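Local coordinates for ABC transporter, substrate binding protein (Aeropyrum pernix, PDB 3EAF) that probably captures a small solute outside the cell and delivers it to the membrane components of an ABC importer, at residues A[57-62]-A[81-86]; A[87-92]-A[106-111]; A[235-240]-A[259-264]. One frame throughout, in Å; residues are numbered along the deposited sequence.

Interaction 1 (A[57-62]-A[81-86]); sequences YAYNPT and IGWGTA. With GOL (glycerol), chain B.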
ATOM      1  N   TYR A  57      -9.358  14.215   2.161  1.00 11.67           N
ATOM      2  CA  TYR A  57     -10.395  14.148   1.127  1.00 11.14           C
ATOM      3  C   TYR A  57     -11.433  13.057   1.378  1.00 10.82           C
ATOM      4  O   TYR A  57     -12.394  12.917   0.603  1.00 10.52           O
ATOM      5  CB  TYR A  57      -9.769  14.031  -0.269  1.00 10.98           C
ATOM      6  CG  TYR A  57      -9.398  12.629  -0.723  1.00 11.15           C
ATOM      7  CD1 TYR A  57     -10.047  12.038  -1.812  1.00 11.19           C
ATOM      8  CD2 TYR A  57      -8.393  11.905  -0.089  1.00  9.80           C
ATOM      9  CE1 TYR A  57      -9.710  10.760  -2.250  1.00 10.72           C
ATOM     10  CE2 TYR A  57      -8.044  10.622  -0.513  1.00 10.24           C
ATOM     11  CZ  TYR A  57      -8.706  10.060  -1.600  1.00 10.75           C
ATOM     12  OH  TYR A  57      -8.365   8.800  -2.036  1.00 10.54           O
ATOM     13  N   ALA A  58     -11.230  12.291   2.456  1.00 10.50           N
ATOM     14  CA  ALA A  58     -12.171  11.253   2.901  1.00 10.27           C
ATOM     15  C   ALA A  58     -12.567  10.218   1.826  1.00  9.95           C
ATOM     16  O   ALA A  58     -13.701   9.727   1.811  1.00  9.67           O
ATOM     17  CB  ALA A  58     -13.430  11.905   3.537  1.00 10.63           C
ATOM     18  N   TYR A  59     -11.625   9.904   0.934  1.00  9.69           N
ATOM     19  CA  TYR A  59     -11.808   8.921  -0.154  1.00  9.41           C
ATOM     20  C   TYR A  59     -12.828   9.364  -1.207  1.00  9.36           C
ATOM     21  O   TYR A  59     -13.215   8.583  -2.075  1.00  9.40           O
ATOM     22  CB  TYR A  59     -12.177   7.540   0.407  1.00  9.11           C
ATOM     23  CG  TYR A  59     -11.606   6.369  -0.360  1.00  9.23           C
ATOM     24  CD1 TYR A  59     -10.231   6.159  -0.427  1.00  8.55           C
ATOM     25  CD2 TYR A  59     -12.446   5.452  -1.001  1.00 10.40           C
ATOM     26  CE1 TYR A  59      -9.698   5.066  -1.118  1.00  8.94           C
ATOM     27  CE2 TYR A  59     -11.925   4.368  -1.696  1.00  8.47           C
ATOM     28  CZ  TYR A  59     -10.554   4.183  -1.750  1.00  8.76           C
ATOM     29  OH  TYR A  59     -10.049   3.103  -2.434  1.00  8.70           O
ATOM     30  N   ASN A  60     -13.261  10.618  -1.114  1.00  9.46           N
ATOM     31  CA  ASN A  60     -14.244  11.206  -2.027  1.00  9.88           C
ATOM     32  C   ASN A  60     -13.558  11.650  -3.332  1.00 10.14           C
ATOM     33  O   ASN A  60     -12.686  12.525  -3.306  1.00  9.77           O
ATOM     34  CB  ASN A  60     -14.929  12.391  -1.324  1.00  9.80           C
ATOM     35  CG  ASN A  60     -16.030  13.030  -2.156  1.00 10.39           C
ATOM     36  OD1 ASN A  60     -15.926  13.148  -3.382  1.00 11.26           O
ATOM     37  ND2 ASN A  60     -17.084  13.483  -1.479  1.00  9.96           N
ATOM     38  N   PRO A  61     -13.936  11.035  -4.470  1.00 10.61           N
ATOM     39  CA  PRO A  61     -13.295  11.307  -5.765  1.00 10.96           C
ATOM     40  C   PRO A  61     -13.503  12.719  -6.317  1.00 11.36           C
ATOM     41  O   PRO A  61     -12.653  13.212  -7.065  1.00 11.76           O
ATOM     42  CB  PRO A  61     -13.927  10.272  -6.704  1.00 11.00           C
ATOM     43  CG  PRO A  61     -15.178   9.856  -6.045  1.00 11.03           C
ATOM     44  CD  PRO A  61     -14.989  10.008  -4.577  1.00 10.70           C
ATOM     45  N   THR A  62     -14.623  13.353  -5.968  1.00 11.66           N
ATOM     46  CA  THR A  62     -14.879  14.740  -6.355  1.00 11.66           C
ATOM     47  C   THR A  62     -13.901  15.648  -5.619  1.00 11.92           C
ATOM     48  O   THR A  62     -13.224  16.482  -6.237  1.00 11.72           O
ATOM     49  CB  THR A  62     -16.339  15.155  -6.040  1.00 11.84           C
ATOM     50  OG1 THR A  62     -17.233  14.272  -6.731  1.00 12.04           O
ATOM     51  CG2 THR A  62     -16.616  16.614  -6.492  1.00 11.51           C
ATOM     52  N   ILE A  81       2.016  13.420  -2.313  1.00  8.83           N
ATOM     53  CA  ILE A  81       1.942  12.162  -1.594  1.00  8.59           C
ATOM     54  C   ILE A  81       0.460  11.847  -1.488  1.00  8.84           C
ATOM     55  O   ILE A  81      -0.275  12.512  -0.744  1.00  9.24           O
ATOM     56  CB  ILE A  81       2.603  12.274  -0.194  1.00  8.83           C
ATOM     57  CG1 ILE A  81       4.067  12.747  -0.319  1.00  8.54           C
ATOM     58  CG2 ILE A  81       2.469  10.955   0.600  1.00  7.92           C
ATOM     59  CD1 ILE A  81       5.018  11.780  -1.046  1.00  8.96           C
ATOM     60  N   GLY A  82       0.017  10.856  -2.260  1.00  8.86           N
ATOM     61  CA  GLY A  82      -1.408  10.605  -2.444  1.00  8.74           C
ATOM     62  C   GLY A  82      -1.952   9.349  -1.794  1.00  8.70           C
ATOM     63  O   GLY A  82      -1.277   8.706  -0.986  1.00  8.75           O
ATOM     64  N   TRP A  83      -3.179   8.992  -2.175  1.00  8.61           N
ATOM     65  CA  TRP A  83      -3.924   7.949  -1.482  1.00  8.25           C
ATOM     66  C   TRP A  83      -4.642   6.947  -2.419  1.00  8.25           C
ATOM     67  O   TRP A  83      -4.031   5.976  -2.865  1.00  8.38           O
ATOM     68  CB  TRP A  83      -4.879   8.570  -0.439  1.00  7.83           C
ATOM     69  CG  TRP A  83      -5.633   7.554   0.375  1.00  7.88           C
ATOM     70  CD1 TRP A  83      -6.969   7.258   0.296  1.00  7.26           C
ATOM     71  CD2 TRP A  83      -5.086   6.678   1.373  1.00  7.31           C
ATOM     72  NE1 TRP A  83      -7.286   6.251   1.187  1.00  7.24           N
ATOM     73  CE2 TRP A  83      -6.149   5.884   1.863  1.00  7.02           C
ATOM     74  CE3 TRP A  83      -3.800   6.491   1.901  1.00  7.04           C
ATOM     75  CZ2 TRP A  83      -5.964   4.911   2.854  1.00  7.09           C
ATOM     76  CZ3 TRP A  83      -3.617   5.523   2.892  1.00  7.70           C
ATOM     77  CH2 TRP A  83      -4.695   4.743   3.351  1.00  7.63           C
ATOM     78  N   GLY A  84      -5.916   7.187  -2.719  1.00  8.19           N
ATOM     79  CA  GLY A  84      -6.808   6.130  -3.230  1.00  8.51           C
ATOM     80  C   GLY A  84      -6.567   5.677  -4.656  1.00  8.56           C
ATOM     81  O   GLY A  84      -6.142   6.466  -5.498  1.00  8.46           O
ATOM     82  N   THR A  85      -6.836   4.401  -4.931  1.00  8.72           N
ATOM     83  CA  THR A  85      -6.663   3.852  -6.289  1.00  8.65           C
ATOM     84  C   THR A  85      -7.491   4.593  -7.342  1.00  9.11           C
ATOM     85  O   THR A  85      -6.953   4.991  -8.384  1.00  8.88           O
ATOM     86  CB  THR A  85      -6.959   2.328  -6.348  1.00  8.71           C
ATOM     87  OG1 THR A  85      -5.902   1.620  -5.700  1.00  7.54           O
ATOM     88  CG2 THR A  85      -7.065   1.829  -7.799  1.00  8.22           C
ATOM     89  N   ALA A  86      -8.785   4.774  -7.071  1.00  9.35           N
ATOM     90  CA  ALA A  86      -9.685   5.447  -8.013  1.00 10.04           C
ATOM     91  C   ALA A  86      -9.175   6.836  -8.394  1.00 10.28           C
ATOM     92  O   ALA A  86      -8.987   7.122  -9.577  1.00 10.39           O
ATOM     93  CB  ALA A  86     -11.126   5.527  -7.460  1.00  9.99           C
TER
HETATM   94  C1  GOL B 500      -6.620   2.715  -0.075  1.00 18.20           C
HETATM   95  O1  GOL B 500      -5.212   2.852   0.056  1.00 21.31           O
HETATM   96  C2  GOL B 500      -6.922   2.074  -1.420  1.00 16.65           C
HETATM   97  O2  GOL B 500      -7.382   2.963  -2.416  1.00 14.20           O
HETATM   98  C3  GOL B 500      -5.638   1.488  -1.933  1.00 16.21           C
HETATM   99  O3  GOL B 500      -5.566   1.713  -3.309  1.00 12.62           O
HETATM  100  O   HOH W   1     -10.567   2.998  -5.176  1.00  4.07           O
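Tyr57 and Tyr59 both turn their rings across the indole edge of Trp83, rim to rim and nearly at right angles to it. The Tyr57 plane stands at 73° to the five-membered ring and brings CE2 within 3.6 Å of Trp83 CD1. Tyr59 stands at 77° and sets CD1 3.4 Å from Trp83 NE1, the nitrogen whose hydrogen bond goes to Thr17 OG1. CG of Trp83 lies anti to the backbone N, beside the carbonyl carbon. Beyond the rim, Tyr57 OH lies 3.0 Å from Gly84 N, a weak and bent hydrogen bond, while its stronger partner is Asp87. A CB on Gly84 would run into Tyr57 OH and Tyr59 CE1. Tyr59 OH reaches a water that also takes the N-H of Ala86, and it shares glycerol O2, 2.7 Å away, with Thr85 N, whose bond to O2 is fairly straight at 161°. Glycerol O1 sits over one indole face, 3.5 Å above the plane and offset toward the rim. An alanine in place of Trp83 would probably leave both tyrosine rims without their shared packing partner and Thr17 without its indole mate. The glycerol probably comes from the crystallisation liquor, but such molecules often mark pockets, and an aromatic cluster where a strand gives way to a helix N-terminus is consistent with the ligand-facing cleft of a periplasmic binding protein.

Interaction 2 (A[87-92]-A[106-111]); sequences DTEKLS and SYSAKL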
ATOM      1  N   ASP A  87      -8.937   7.689  -7.399  1.00 10.61           N
ATOM      2  CA  ASP A  87      -8.465   9.046  -7.690  1.00 10.88           C
ATOM      3  C   ASP A  87      -7.052   9.115  -8.286  1.00 10.83           C
ATOM      4  O   ASP A  87      -6.814   9.900  -9.207  1.00 10.98           O
ATOM      5  CB  ASP A  87      -8.644  10.012  -6.506  1.00 10.79           C
ATOM      6  CG  ASP A  87      -8.106   9.468  -5.197  1.00 11.47           C
ATOM      7  OD1 ASP A  87      -8.773   8.615  -4.566  1.00 11.48           O
ATOM      8  OD2 ASP A  87      -7.038   9.939  -4.767  1.00 10.48           O
ATOM      9  N   THR A  88      -6.130   8.292  -7.776  1.00 10.77           N
ATOM     10  CA  THR A  88      -4.761   8.258  -8.301  1.00 10.24           C
ATOM     11  C   THR A  88      -4.755   7.858  -9.776  1.00 10.76           C
ATOM     12  O   THR A  88      -4.020   8.453 -10.575  1.00 10.60           O
ATOM     13  CB  THR A  88      -3.814   7.339  -7.475  1.00 10.12           C
ATOM     14  OG1 THR A  88      -3.956   7.608  -6.076  1.00  9.44           O
ATOM     15  CG2 THR A  88      -2.359   7.560  -7.875  1.00  9.81           C
ATOM     16  N   GLU A  89      -5.570   6.854 -10.124  1.00 11.15           N
ATOM     17  CA  GLU A  89      -5.749   6.409 -11.517  1.00 11.85           C
ATOM     18  C   GLU A  89      -6.362   7.488 -12.405  1.00 12.10           C
ATOM     19  O   GLU A  89      -5.873   7.750 -13.514  1.00 11.86           O
ATOM     20  CB  GLU A  89      -6.595   5.127 -11.589  1.00 11.67           C
ATOM     21  CG  GLU A  89      -5.805   3.833 -11.357  1.00 12.13           C
ATOM     22  CD  GLU A  89      -6.648   2.568 -11.476  1.00 12.46           C
ATOM     23  OE1 GLU A  89      -7.808   2.665 -11.931  1.00 13.89           O
ATOM     24  OE2 GLU A  89      -6.144   1.478 -11.109  1.00 11.82           O
ATOM     25  N   LYS A  90      -7.436   8.102 -11.910  1.00 12.69           N
ATOM     26  CA  LYS A  90      -8.129   9.174 -12.616  1.00 13.55           C
ATOM     27  C   LYS A  90      -7.187  10.336 -12.935  1.00 13.78           C
ATOM     28  O   LYS A  90      -7.239  10.899 -14.034  1.00 13.72           O
ATOM     29  CB  LYS A  90      -9.332   9.658 -11.792  1.00 14.24           C
ATOM     30  CG  LYS A  90     -10.099  10.867 -12.364  1.00 16.08           C
ATOM     31  CD  LYS A  90     -11.027  10.476 -13.514  1.00 18.67           C
ATOM     32  CE  LYS A  90     -11.998  11.620 -13.873  1.00 18.88           C
ATOM     33  NZ  LYS A  90     -13.230  11.647 -13.004  1.00 20.90           N
ATOM     34  N   LEU A  91      -6.315  10.670 -11.983  1.00 13.75           N
ATOM     35  CA  LEU A  91      -5.404  11.807 -12.136  1.00 13.88           C
ATOM     36  C   LEU A  91      -4.104  11.492 -12.871  1.00 14.14           C
ATOM     37  O   LEU A  91      -3.376  12.410 -13.245  1.00 14.35           O
ATOM     38  CB  LEU A  91      -5.079  12.412 -10.774  1.00 13.52           C
ATOM     39  CG  LEU A  91      -6.223  13.131 -10.052  1.00 14.05           C
ATOM     40  CD1 LEU A  91      -5.876  13.309  -8.583  1.00 14.50           C
ATOM     41  CD2 LEU A  91      -6.537  14.476 -10.713  1.00 14.98           C
ATOM     42  N   SER A  92      -3.810  10.211 -13.082  1.00 13.91           N
ATOM     43  CA  SER A  92      -2.496   9.813 -13.591  1.00 14.19           C
ATOM     44  C   SER A  92      -2.077  10.503 -14.905  1.00 14.69           C
ATOM     45  O   SER A  92      -0.913  10.883 -15.058  1.00 14.67           O
ATOM     46  CB  SER A  92      -2.386   8.287 -13.699  1.00 13.88           C
ATOM     47  OG  SER A  92      -3.438   7.751 -14.483  1.00 13.12           O
ATOM     48  N   SER A 106      -1.998   3.972  -2.983  1.00  7.99           N
ATOM     49  CA  SER A 106      -2.472   3.006  -3.976  1.00  8.02           C
ATOM     50  C   SER A 106      -1.282   2.334  -4.640  1.00  7.68           C
ATOM     51  O   SER A 106      -0.373   3.012  -5.122  1.00  7.82           O
ATOM     52  CB  SER A 106      -3.311   3.678  -5.057  1.00  7.96           C
ATOM     53  OG  SER A 106      -3.563   2.751  -6.107  1.00  8.85           O
ATOM     54  N   TYR A 107      -1.287   1.003  -4.648  1.00  7.26           N
ATOM     55  CA  TYR A 107      -0.265   0.245  -5.363  1.00  7.09           C
ATOM     56  C   TYR A 107      -0.837  -0.422  -6.626  1.00  7.53           C
ATOM     57  O   TYR A 107      -0.418  -1.515  -7.001  1.00  7.67           O
ATOM     58  CB  TYR A 107       0.413  -0.777  -4.440  1.00  6.77           C
ATOM     59  CG  TYR A 107       0.827  -0.233  -3.080  1.00  6.14           C
ATOM     60  CD1 TYR A 107       1.606   0.925  -2.966  1.00  6.15           C
ATOM     61  CD2 TYR A 107       0.449  -0.889  -1.913  1.00  6.42           C
ATOM     62  CE1 TYR A 107       1.988   1.419  -1.709  1.00  7.21           C
ATOM     63  CE2 TYR A 107       0.821  -0.416  -0.663  1.00  5.74           C
ATOM     64  CZ  TYR A 107       1.586   0.731  -0.566  1.00  6.66           C
ATOM     65  OH  TYR A 107       1.935   1.188   0.680  1.00  7.24           O
ATOM     66  N   SER A 108      -1.782   0.247  -7.289  1.00  7.56           N
ATOM     67  CA  SER A 108      -2.395  -0.279  -8.521  1.00  7.96           C
ATOM     68  C   SER A 108      -1.405  -0.525  -9.656  1.00  8.62           C
ATOM     69  O   SER A 108      -0.602   0.354  -9.991  1.00  8.10           O
ATOM     70  CB  SER A 108      -3.490   0.669  -9.036  1.00  8.25           C
ATOM     71  OG  SER A 108      -3.926   0.271 -10.332  1.00  8.08           O
ATOM     72  N   ALA A 109      -1.513  -1.700 -10.280  1.00  8.92           N
ATOM     73  CA  ALA A 109      -0.674  -2.056 -11.422  1.00  9.66           C
ATOM     74  C   ALA A 109      -0.896  -1.140 -12.624  1.00 10.23           C
ATOM     75  O   ALA A 109       0.010  -0.948 -13.442  1.00 10.47           O
ATOM     76  CB  ALA A 109      -0.889  -3.522 -11.811  1.00  9.63           C
ATOM     77  N   LYS A 110      -2.096  -0.569 -12.720  1.00 10.75           N
ATOM     78  CA  LYS A 110      -2.436   0.370 -13.789  1.00 11.58           C
ATOM     79  C   LYS A 110      -1.571   1.648 -13.790  1.00 11.80           C
ATOM     80  O   LYS A 110      -1.439   2.306 -14.825  1.00 11.79           O
ATOM     81  CB  LYS A 110      -3.938   0.704 -13.755  1.00 11.64           C
ATOM     82  CG  LYS A 110      -4.824  -0.527 -13.975  1.00 11.81           C
ATOM     83  CD  LYS A 110      -6.293  -0.182 -14.136  1.00 12.72           C
ATOM     84  CE  LYS A 110      -7.090  -1.416 -14.578  1.00 14.60           C
ATOM     85  NZ  LYS A 110      -8.563  -1.143 -14.605  1.00 16.11           N
ATOM     86  N   LEU A 111      -0.927   1.963 -12.667  1.00 20.00           N
ATOM     87  CA  LEU A 111      -0.076   3.140 -12.535  1.00 20.00           C
ATOM     88  C   LEU A 111       1.303   2.895 -13.138  1.00 20.00           C
ATOM     89  O   LEU A 111       1.988   3.919 -13.408  1.00 12.16           O
ATOM     90  CB  LEU A 111       0.057   3.542 -11.064  1.00 20.00           C
ATOM     91  CG  LEU A 111      -1.224   4.012 -10.372  1.00 20.00           C
ATOM     92  CD1 LEU A 111      -0.980   4.236  -8.887  1.00 20.00           C
ATOM     93  CD2 LEU A 111      -1.760   5.275 -11.029  1.00 20.00           C
TER
HETATM   94  O   HOH W   2      -9.563   0.571 -12.338  1.00 17.66           O
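Glu89 reaches across to Ser108 and Lys110 where helix 85-98 packs on the loop, ending in a 3-10 segment, that follows strand 101-104 of the six-stranded sheet. From CB the chain leaves with CG anti to the carbonyl carbon (chi1 -83°), and CG passes 4.3 Å from Leu111 CD2. It then runs extended, bringing CD within 3.8 Å of Lys110 CD. At the tip the two oxygens part. OE2 accepts from Ser108 OG at 2.6 Å through its anti lone pair, the one facing away from OE1, and also rests against the lysine methylenes, with Lys110 CD 3.5 Å away. OE1 accepts a hydrogen bond from a water that in turn accepts from Lys110 NZ; Lys110 NZ itself stays 4.7 Å from Glu89 OE1. Ser108 OG also accepts from Lys110 N, an ST turn, so the hydroxyl that donates to the glutamate is held from within the 3-10 segment. Below this polar layer Leu111 crosses Thr88 at about a right angle, CD1 lying 3.7 Å from Thr88 CG2, and its CD2 also touches Ser92 CB at 4.1 Å. Thr88 OG1 is hydrogen-bonded to Gly84 O, at the N-cap of its helix. The glutamate is thus joined to the loop by one short direct bond and one water bridge, and the nearby lysine charge would probably favour its ionised form without a direct salt bridge.

Interaction 3 (A[235-240]-A[259-264]); sequences FDERSP and YPMFGQ
A capped helix start, residues 235-240 leading into helix 239-243, packs here against the 3-10 turn that follows strand 251-255. Tyr259, just before the 3-10 segment, reaches across: its OH comes in at the edge of the Phe235 ring, near the ring plane, 3.4 Å from CD2, and the two side chains cross at about a right angle. The same hydroxyl donates to a water, 2.7 Å away, that in turn donates a hydrogen bond to Phe235 O. Glu237 slides past the tyrosine in the opposite direction, its carboxylate plane 38° from the ring and OE2 3.8 Å from Tyr259 CD2. A bend at chi2 (88°) swings CD of Glu237 aside, while CG meets the selenomethionine methyl, Met261 CE, at 3.6 Å. OE2 accepts hydrogen bonds from a second water, itself an acceptor for Met261 N, and from Leu288 N of helix 288-304. Behind the contact Asp236 and Ser239 form a capping box, and Arg238 grips the aspartate side-on, with NE on OD1 and NH2 on OD2, the latter at 2.7 Å; Arg289 adds a further salt bridge to OD2. Polar linkage between the segments therefore runs through two waters, and the glutamate, sharing its OE2 between a water and a backbone N-H, is likely to stay ionised beside largely apolar neighbours.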
ATOM      1  N   PHE A 235      -4.939  -6.042   6.868  1.00  8.03           N
ATOM      2  CA  PHE A 235      -4.315  -6.784   7.958  1.00  8.75           C
ATOM      3  C   PHE A 235      -3.189  -5.949   8.552  1.00  8.57           C
ATOM      4  O   PHE A 235      -2.367  -5.399   7.810  1.00  8.95           O
ATOM      5  CB  PHE A 235      -3.743  -8.092   7.415  1.00  8.79           C
ATOM      6  CG  PHE A 235      -3.309  -9.083   8.479  1.00  9.29           C
ATOM      7  CD1 PHE A 235      -4.182 -10.073   8.915  1.00  9.06           C
ATOM      8  CD2 PHE A 235      -2.010  -9.052   9.004  1.00  8.88           C
ATOM      9  CE1 PHE A 235      -3.783 -11.006   9.876  1.00  9.70           C
ATOM     10  CE2 PHE A 235      -1.603  -9.977   9.968  1.00  9.02           C
ATOM     11  CZ  PHE A 235      -2.497 -10.957  10.401  1.00  9.98           C
ATOM     12  N   ASP A 236      -3.181  -5.820   9.875  1.00  8.67           N
ATOM     13  CA  ASP A 236      -2.065  -5.189  10.600  1.00  9.03           C
ATOM     14  C   ASP A 236      -2.097  -5.593  12.074  1.00  9.42           C
ATOM     15  O   ASP A 236      -2.739  -6.591  12.430  1.00  9.57           O
ATOM     16  CB  ASP A 236      -2.008  -3.646  10.399  1.00  8.93           C
ATOM     17  CG  ASP A 236      -3.256  -2.911  10.907  1.00  8.52           C
ATOM     18  OD1 ASP A 236      -3.684  -3.147  12.059  1.00  8.44           O
ATOM     19  OD2 ASP A 236      -3.806  -2.069  10.152  1.00  8.83           O
ATOM     20  N   GLU A 237      -1.414  -4.815  12.917  1.00  9.83           N
ATOM     21  CA  GLU A 237      -1.249  -5.108  14.351  1.00 10.30           C
ATOM     22  C   GLU A 237      -2.571  -5.256  15.112  1.00 10.43           C
ATOM     23  O   GLU A 237      -2.614  -5.913  16.154  1.00 10.46           O
ATOM     24  CB  GLU A 237      -0.380  -4.027  15.024  1.00 10.69           C
ATOM     25  CG  GLU A 237       1.071  -3.961  14.520  1.00 11.20           C
ATOM     26  CD  GLU A 237       1.255  -3.047  13.317  1.00 12.77           C
ATOM     27  OE1 GLU A 237       0.246  -2.632  12.700  1.00 13.94           O
ATOM     28  OE2 GLU A 237       2.416  -2.728  12.989  1.00 12.86           O
ATOM     29  N   ARG A 238      -3.638  -4.648  14.584  1.00 10.79           N
ATOM     30  CA  ARG A 238      -4.973  -4.685  15.208  1.00 11.32           C
ATOM     31  C   ARG A 238      -5.747  -5.966  14.904  1.00 11.69           C
ATOM     32  O   ARG A 238      -6.743  -6.269  15.568  1.00 12.33           O
ATOM     33  CB  ARG A 238      -5.806  -3.484  14.749  1.00 11.02           C
ATOM     34  CG  ARG A 238      -5.327  -2.143  15.284  1.00 11.91           C
ATOM     35  CD  ARG A 238      -5.981  -0.992  14.530  1.00 11.97           C
ATOM     36  NE  ARG A 238      -5.558  -0.967  13.125  1.00 12.63           N
ATOM     37  CZ  ARG A 238      -5.965  -0.075  12.219  1.00 11.70           C
ATOM     38  NH1 ARG A 238      -6.823   0.885  12.547  1.00  9.33           N
ATOM     39  NH2 ARG A 238      -5.513  -0.145  10.976  1.00 10.08           N
ATOM     40  N   SER A 239      -5.283  -6.718  13.907  1.00 12.16           N
ATOM     41  CA  SER A 239      -6.014  -7.883  13.386  1.00 12.52           C
ATOM     42  C   SER A 239      -6.340  -8.974  14.417  1.00 12.88           C
ATOM     43  O   SER A 239      -7.439  -9.519  14.383  1.00 13.02           O
ATOM     44  CB  SER A 239      -5.304  -8.480  12.160  1.00 12.06           C
ATOM     45  OG  SER A 239      -5.374  -7.597  11.051  1.00 12.25           O
ATOM     46  N   PRO A 240      -5.397  -9.305  15.332  1.00 13.62           N
ATOM     47  CA  PRO A 240      -5.753 -10.294  16.365  1.00 14.03           C
ATOM     48  C   PRO A 240      -6.990  -9.893  17.173  1.00 14.59           C
ATOM     49  O   PRO A 240      -7.871 -10.718  17.424  1.00 15.22           O
ATOM     50  CB  PRO A 240      -4.521 -10.322  17.273  1.00 13.95           C
ATOM     51  CG  PRO A 240      -3.397  -9.826  16.426  1.00 13.91           C
ATOM     52  CD  PRO A 240      -4.000  -8.851  15.462  1.00 13.61           C
ATOM     53  N   TYR A 259       6.997  -4.775   9.719  1.00  9.30           N
ATOM     54  CA  TYR A 259       6.258  -4.152  10.817  1.00  9.46           C
ATOM     55  C   TYR A 259       7.272  -3.667  11.844  1.00 10.07           C
ATOM     56  O   TYR A 259       8.315  -4.308  12.015  1.00  9.89           O
ATOM     57  CB  TYR A 259       5.350  -5.155  11.528  1.00  8.75           C
ATOM     58  CG  TYR A 259       4.101  -5.618  10.809  1.00  8.80           C
ATOM     59  CD1 TYR A 259       3.992  -5.573   9.417  1.00  7.31           C
ATOM     60  CD2 TYR A 259       3.037  -6.151  11.537  1.00  8.01           C
ATOM     61  CE1 TYR A 259       2.840  -6.032   8.772  1.00  7.62           C
ATOM     62  CE2 TYR A 259       1.894  -6.606  10.912  1.00  8.90           C
ATOM     63  CZ  TYR A 259       1.798  -6.545   9.532  1.00  8.13           C
ATOM     64  OH  TYR A 259       0.659  -7.004   8.934  1.00  8.85           O
ATOM     65  N   PRO A 260       6.974  -2.548  12.542  1.00 10.75           N
ATOM     66  CA  PRO A 260       7.868  -2.132  13.636  1.00 11.49           C
ATOM     67  C   PRO A 260       8.191  -3.255  14.649  1.00 12.40           C
ATOM     68  O   PRO A 260       9.335  -3.366  15.076  1.00 12.10           O
ATOM     69  CB  PRO A 260       7.096  -0.985  14.307  1.00 11.44           C
ATOM     70  CG  PRO A 260       6.271  -0.405  13.204  1.00 11.28           C
ATOM     71  CD  PRO A 260       5.850  -1.606  12.365  1.00 10.65           C
HETATM   72  N   MSE A 261       7.203  -4.080  15.003  1.00 13.91           N
HETATM   73  CA  MSE A 261       7.396  -5.196  15.951  1.00 16.52           C
HETATM   74  C   MSE A 261       8.382  -6.287  15.502  1.00 15.54           C
HETATM   75  O   MSE A 261       8.886  -7.048  16.333  1.00 15.96           O
HETATM   76  CB  MSE A 261       6.052  -5.843  16.319  1.00 16.05           C
HETATM   77  CG  MSE A 261       5.290  -6.418  15.130  1.00 18.45           C
HETATM   78 SE   MSE A 261       3.699  -7.427  15.633  1.00 23.15          SE
HETATM   79  CE  MSE A 261       2.798  -6.172  16.818  1.00 22.44           C
ATOM     80  N   PHE A 262       8.640  -6.379  14.198  1.00 15.26           N
ATOM     81  CA  PHE A 262       9.652  -7.310  13.673  1.00 15.01           C
ATOM     82  C   PHE A 262      10.928  -6.571  13.238  1.00 15.09           C
ATOM     83  O   PHE A 262      11.830  -7.160  12.634  1.00 15.62           O
ATOM     84  CB  PHE A 262       9.105  -8.129  12.485  1.00 14.82           C
ATOM     85  CG  PHE A 262       7.810  -8.850  12.767  1.00 14.46           C
ATOM     86  CD1 PHE A 262       7.680  -9.687  13.872  1.00 14.02           C
ATOM     87  CD2 PHE A 262       6.722  -8.699  11.912  1.00 14.67           C
ATOM     88  CE1 PHE A 262       6.482 -10.355  14.132  1.00 14.96           C
ATOM     89  CE2 PHE A 262       5.515  -9.363  12.162  1.00 15.10           C
ATOM     90  CZ  PHE A 262       5.398 -10.195  13.274  1.00 14.79           C
ATOM     91  N   GLY A 263      11.002  -5.284  13.552  1.00 14.81           N
ATOM     92  CA  GLY A 263      12.047  -4.432  13.004  1.00 14.61           C
ATOM     93  C   GLY A 263      12.868  -3.663  14.014  1.00 14.53           C
ATOM     94  O   GLY A 263      13.446  -2.634  13.674  1.00 14.42           O
ATOM     95  N   GLN A 264      12.931  -4.164  15.250  1.00 14.58           N
ATOM     96  CA  GLN A 264      13.781  -3.590  16.309  1.00 14.60           C
ATOM     97  C   GLN A 264      15.183  -3.227  15.835  1.00 14.08           C
ATOM     98  O   GLN A 264      15.776  -2.260  16.319  1.00 14.03           O
ATOM     99  CB  GLN A 264      13.908  -4.566  17.480  1.00 14.97           C
ATOM    100  CG  GLN A 264      12.857  -4.389  18.549  1.00 17.58           C
ATOM    101  CD  GLN A 264      12.727  -5.590  19.473  1.00 20.48           C
ATOM    102  OE1 GLN A 264      12.526  -6.727  19.022  1.00 21.58           O
ATOM    103  NE2 GLN A 264      12.801  -5.337  20.777  1.00 21.57           N
TER
HETATM  104  O   HOH W   3      -0.223  -6.726   6.421  1.00 12.24           O
HETATM  105  O   HOH W   4       4.397  -3.370  14.616  1.00 10.36           O

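From the N terminus, interaction 1 comes first: it closes the loop formed by helix 61-74 and strand 79-82, bringing the end of strand 47-56 to the start of helix 85-98. Interaction 2 opens directly after it on that same helix and closes the return through strand 101-104. The two lie in series, neither nested nor crossed, and touch through Tyr57 OH to Asp87 OD1 and Thr85 OG1 to Ser106 OG, both probable hydrogen bonds. Interaction 3, later in the chain, closes the path through helix 239-243 and strand 251-255 of the seven-stranded sheet. Its centre lies about 25 Å from that of interaction 1, across the chain's centre.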